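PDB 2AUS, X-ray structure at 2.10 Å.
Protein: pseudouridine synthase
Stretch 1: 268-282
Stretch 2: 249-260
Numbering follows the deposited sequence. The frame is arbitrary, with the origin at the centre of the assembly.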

# COMPACT_ATOMS: atom_id res chain seq x y z
N ASN A 268 -26.24 -3.06 -39.64
CA ASN A 268 -25.71 -4.40 -39.44
C ASN A 268 -24.97 -4.72 -40.73
O ASN A 268 -25.22 -4.10 -41.76
CB ASN A 268 -26.82 -5.42 -39.22
CG ASN A 268 -27.39 -5.36 -37.82
OD1 ASN A 268 -26.65 -5.18 -36.85
ND2 ASN A 268 -28.70 -5.53 -37.71
N LEU A 269 -24.06 -5.68 -40.69
CA LEU A 269 -23.30 -6.04 -41.89
C LEU A 269 -24.08 -6.96 -42.80
O LEU A 269 -24.61 -7.99 -42.35
CB LEU A 269 -21.98 -6.72 -41.49
CG LEU A 269 -21.12 -7.26 -42.64
CD1 LEU A 269 -20.63 -6.11 -43.50
CD2 LEU A 269 -19.95 -8.05 -42.07
N THR A 270 -24.16 -6.62 -44.07
CA THR A 270 -24.86 -7.46 -45.02
C THR A 270 -23.83 -8.21 -45.85
O THR A 270 -22.69 -7.75 -46.00
CB THR A 270 -25.78 -6.63 -45.96
OG1 THR A 270 -24.99 -5.70 -46.71
CG2 THR A 270 -26.81 -5.87 -45.14
N VAL A 271 -24.23 -9.36 -46.37
CA VAL A 271 -23.37 -10.22 -47.18
C VAL A 271 -22.62 -9.51 -48.31
O VAL A 271 -21.43 -9.77 -48.54
CB VAL A 271 -24.21 -11.39 -47.77
CG1 VAL A 271 -23.35 -12.25 -48.71
CG2 VAL A 271 -24.78 -12.23 -46.63
N PRO A 272 -23.29 -8.61 -49.04
CA PRO A 272 -22.67 -7.88 -50.15
C PRO A 272 -21.45 -7.04 -49.76
O PRO A 272 -20.66 -6.66 -50.61
CB PRO A 272 -23.82 -6.99 -50.66
CG PRO A 272 -25.03 -7.79 -50.34
CD PRO A 272 -24.73 -8.29 -48.95
N GLY A 273 -21.32 -6.75 -48.47
CA GLY A 273 -20.19 -5.95 -48.01
C GLY A 273 -18.96 -6.77 -47.65
O GLY A 273 -17.90 -6.21 -47.39
N ILE A 274 -19.11 -8.09 -47.64
CA ILE A 274 -18.00 -8.98 -47.28
C ILE A 274 -17.01 -9.22 -48.42
O ILE A 274 -17.39 -9.54 -49.54
CB ILE A 274 -18.55 -10.34 -46.83
CG1 ILE A 274 -19.51 -10.13 -45.64
CG2 ILE A 274 -17.41 -11.28 -46.47
CD1 ILE A 274 -20.22 -11.39 -45.20
N VAL A 275 -15.72 -9.05 -48.12
CA VAL A 275 -14.67 -9.27 -49.11
C VAL A 275 -14.07 -10.66 -48.91
O VAL A 275 -13.94 -11.44 -49.85
CB VAL A 275 -13.57 -8.21 -48.98
CG1 VAL A 275 -12.36 -8.59 -49.83
CG2 VAL A 275 -14.11 -6.84 -49.41
N LYS A 276 -13.72 -10.96 -47.67
CA LYS A 276 -13.14 -12.25 -47.32
C LYS A 276 -13.42 -12.50 -45.85
O LYS A 276 -13.72 -11.57 -45.10
CB LYS A 276 -11.63 -12.23 -47.58
CG LYS A 276 -10.92 -11.11 -46.87
CD LYS A 276 -9.52 -10.87 -47.43
CE LYS A 276 -8.83 -9.75 -46.68
NZ LYS A 276 -7.48 -9.49 -47.24
N LEU A 277 -13.34 -13.76 -45.43
CA LEU A 277 -13.60 -14.13 -44.05
C LEU A 277 -12.95 -15.45 -43.64
O LEU A 277 -12.53 -16.23 -44.48
CB LEU A 277 -15.11 -14.21 -43.77
CG LEU A 277 -16.16 -14.72 -44.77
CD1 LEU A 277 -15.61 -15.76 -45.71
CD2 LEU A 277 -17.35 -15.26 -43.98
N ASN A 278 -12.87 -15.67 -42.33
CA ASN A 278 -12.30 -16.90 -41.81
C ASN A 278 -13.27 -18.05 -42.01
O ASN A 278 -14.50 -17.85 -42.04
CB ASN A 278 -12.00 -16.76 -40.32
CG ASN A 278 -10.75 -15.97 -40.05
OD1 ASN A 278 -10.68 -15.22 -39.09
ND2 ASN A 278 -9.73 -16.16 -40.90
N ALA A 279 -12.73 -19.24 -42.17
CA ALA A 279 -13.56 -20.43 -42.32
C ALA A 279 -14.03 -20.80 -40.93
O ALA A 279 -13.56 -20.24 -39.93
CB ALA A 279 -12.74 -21.57 -42.91
N GLY A 280 -14.96 -21.74 -40.86
CA GLY A 280 -15.45 -22.21 -39.57
C GLY A 280 -16.30 -21.28 -38.73
O GLY A 280 -16.50 -21.55 -37.55
N ILE A 281 -16.79 -20.19 -39.31
CA ILE A 281 -17.65 -19.30 -38.53
C ILE A 281 -19.04 -19.90 -38.57
O ILE A 281 -19.49 -20.38 -39.61
CB ILE A 281 -17.73 -17.88 -39.14
CG1 ILE A 281 -16.40 -17.16 -38.98
CG2 ILE A 281 -18.85 -17.09 -38.45
CD1 ILE A 281 -16.40 -15.79 -39.64
N LYS A 282 -19.74 -19.88 -37.44
CA LYS A 282 -21.08 -20.41 -37.41
C LYS A 282 -22.01 -19.49 -36.64
O LYS A 282 -21.59 -18.79 -35.72
CB LYS A 282 -21.10 -21.83 -36.81
CG LYS A 282 -20.30 -22.00 -35.53
CD LYS A 282 -20.22 -23.47 -35.13
CE LYS A 282 -19.60 -24.31 -36.24
NZ LYS A 282 -19.59 -25.78 -35.93
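Stretch 2 (249-260) HLPKIWIKDSAV

Stretch 2 runs as a strand from Lys 252 to Ile 255, then turns at Lys 256, the N-cap residue, into a helix that begins at Asp 257. The strand lies antiparallel to strand 274-278. Their axes approach to 4.6 Å, and the angle between their directions is 155°.

Backbone hydrogen bonds set the register. Trp 254 N donates to Lys 276 O at 2.8 Å. Trp 254 O accepts from Val 275 N at 2.8 Å and, weakly, from Lys 276 N at 3.4 Å. This doubled acceptor marks a beta bulge: Ile 274 pairs with Ile 255, but Lys 276 pairs with Trp 254 and Leu 277 with Ile 253. Beyond the bulge, Lys 256 N donates to Gly 273 O at 2.9 Å. At the other end, Asn 278 N donates to Lys 252 O at 3.0 Å, while Lys 252 N donates to the side-chain atom Asn 278 OD1 at 2.8 Å. A water also donates to Asn 278 OD1 and, weakly, to Leu 250 O.

Lys 276 and Trp 254 share one face of the sheet. Lys 276 CE lies 4.0 Å from the centroid of the five-membered ring of Trp 254, a CH-pi contact. Lys 276 NZ is 5.0 Å from the centroid of the five-membered ring of Trp 254, over the ring face, in a cation-pi arrangement.

Apolar contacts gather around Ile 253. Ile 253 CG2 meets Leu 269 CD2 and Ile 274 CG1, each at 3.8 Å, and Ile 253 CG1 lies 3.9 Å from Ile 281 CD1. Leu 269 CD1 also reaches Ile 255 CG2 at 3.5 Å. Ile 281 CG1 packs on Pro 251 CB at 3.7 Å.

The helix start sits close to Gly 273, with Ala 259 CB 3.7 Å from Gly 273 CA. A CB on Gly 273 would clash with Ala 259 CB.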

# COMPACT_ATOMS: atom_id res chain seq x y z
N HIS A 249 -7.53 -13.50 -31.64
CA HIS A 249 -7.97 -14.88 -31.55
C HIS A 249 -9.42 -15.07 -32.00
O HIS A 249 -9.96 -16.16 -31.90
CB HIS A 249 -7.80 -15.40 -30.12
CG HIS A 249 -6.37 -15.63 -29.73
ND1 HIS A 249 -5.99 -15.99 -28.45
CD2 HIS A 249 -5.23 -15.59 -30.46
CE1 HIS A 249 -4.68 -16.16 -28.41
NE2 HIS A 249 -4.20 -15.92 -29.62
N LEU A 250 -10.04 -14.01 -32.51
CA LEU A 250 -11.42 -14.12 -32.96
C LEU A 250 -11.56 -14.33 -34.46
O LEU A 250 -10.70 -13.93 -35.23
CB LEU A 250 -12.22 -12.86 -32.62
CG LEU A 250 -12.45 -12.44 -31.17
CD1 LEU A 250 -13.39 -11.24 -31.17
CD2 LEU A 250 -13.03 -13.58 -30.37
N PRO A 251 -12.64 -14.99 -34.88
CA PRO A 251 -12.90 -15.24 -36.30
C PRO A 251 -13.16 -13.85 -36.89
O PRO A 251 -13.83 -13.02 -36.26
CB PRO A 251 -14.18 -16.08 -36.28
CG PRO A 251 -14.17 -16.72 -34.93
CD PRO A 251 -13.69 -15.61 -34.05
N LYS A 252 -12.65 -13.57 -38.08
CA LYS A 252 -12.85 -12.25 -38.66
C LYS A 252 -13.57 -12.22 -39.99
O LYS A 252 -13.59 -13.21 -40.72
CB LYS A 252 -11.50 -11.56 -38.81
CG LYS A 252 -10.77 -11.37 -37.51
CD LYS A 252 -9.35 -10.90 -37.73
CE LYS A 252 -8.61 -10.80 -36.41
NZ LYS A 252 -7.21 -10.35 -36.60
N ILE A 253 -14.17 -11.07 -40.28
CA ILE A 253 -14.86 -10.84 -41.55
C ILE A 253 -14.34 -9.49 -42.04
O ILE A 253 -14.49 -8.48 -41.36
CB ILE A 253 -16.39 -10.76 -41.37
CG1 ILE A 253 -16.92 -12.09 -40.81
CG2 ILE A 253 -17.07 -10.44 -42.72
CD1 ILE A 253 -18.40 -12.08 -40.48
N TRP A 254 -13.72 -9.50 -43.21
CA TRP A 254 -13.15 -8.29 -43.80
C TRP A 254 -14.15 -7.68 -44.78
O TRP A 254 -14.67 -8.35 -45.66
CB TRP A 254 -11.84 -8.64 -44.50
CG TRP A 254 -10.72 -8.95 -43.54
CD1 TRP A 254 -9.79 -8.07 -43.07
CD2 TRP A 254 -10.37 -10.24 -42.99
NE1 TRP A 254 -8.89 -8.73 -42.27
CE2 TRP A 254 -9.22 -10.06 -42.20
CE3 TRP A 254 -10.94 -11.53 -43.09
CZ2 TRP A 254 -8.60 -11.12 -41.51
CZ3 TRP A 254 -10.32 -12.59 -42.41
CH2 TRP A 254 -9.16 -12.37 -41.62
N ILE A 255 -14.42 -6.39 -44.63
CA ILE A 255 -15.41 -5.75 -45.48
C ILE A 255 -14.93 -4.61 -46.35
O ILE A 255 -13.88 -4.02 -46.11
CB ILE A 255 -16.60 -5.27 -44.63
CG1 ILE A 255 -16.14 -4.15 -43.68
CG2 ILE A 255 -17.16 -6.44 -43.84
CD1 ILE A 255 -17.25 -3.51 -42.90
N LYS A 256 -15.72 -4.33 -47.39
CA LYS A 256 -15.41 -3.26 -48.33
C LYS A 256 -15.47 -1.92 -47.63
O LYS A 256 -16.15 -1.79 -46.61
CB LYS A 256 -16.44 -3.26 -49.48
CG LYS A 256 -16.61 -4.59 -50.16
CD LYS A 256 -17.66 -4.52 -51.27
CE LYS A 256 -17.88 -5.91 -51.87
NZ LYS A 256 -18.82 -5.88 -53.03
N ASP A 257 -14.77 -0.93 -48.18
CA ASP A 257 -14.77 0.42 -47.60
C ASP A 257 -16.19 0.97 -47.44
O ASP A 257 -16.51 1.57 -46.41
CB ASP A 257 -13.96 1.38 -48.48
CG ASP A 257 -12.46 1.11 -48.44
OD1 ASP A 257 -11.70 1.86 -49.10
OD2 ASP A 257 -12.03 0.15 -47.75
N SER A 258 -17.04 0.77 -48.44
CA SER A 258 -18.42 1.27 -48.38
C SER A 258 -19.21 0.63 -47.26
O SER A 258 -20.05 1.28 -46.64
CB SER A 258 -19.14 1.03 -49.71
OG SER A 258 -19.22 -0.35 -50.00
N ALA A 259 -18.96 -0.65 -47.00
CA ALA A 259 -19.66 -1.36 -45.94
C ALA A 259 -19.16 -0.85 -44.59
O ALA A 259 -19.88 -0.87 -43.60
CB ALA A 259 -19.44 -2.85 -46.06
N VAL A 260 -17.91 -0.39 -44.55
CA VAL A 260 -17.36 0.13 -43.30
C VAL A 260 -18.17 1.36 -42.88
O VAL A 260 -18.52 1.51 -41.71
CB VAL A 260 -15.89 0.55 -43.45
CG1 VAL A 260 -15.41 1.16 -42.14
CG2 VAL A 260 -15.03 -0.66 -43.80
O HOH W 1 -8.38 -14.61 -37.64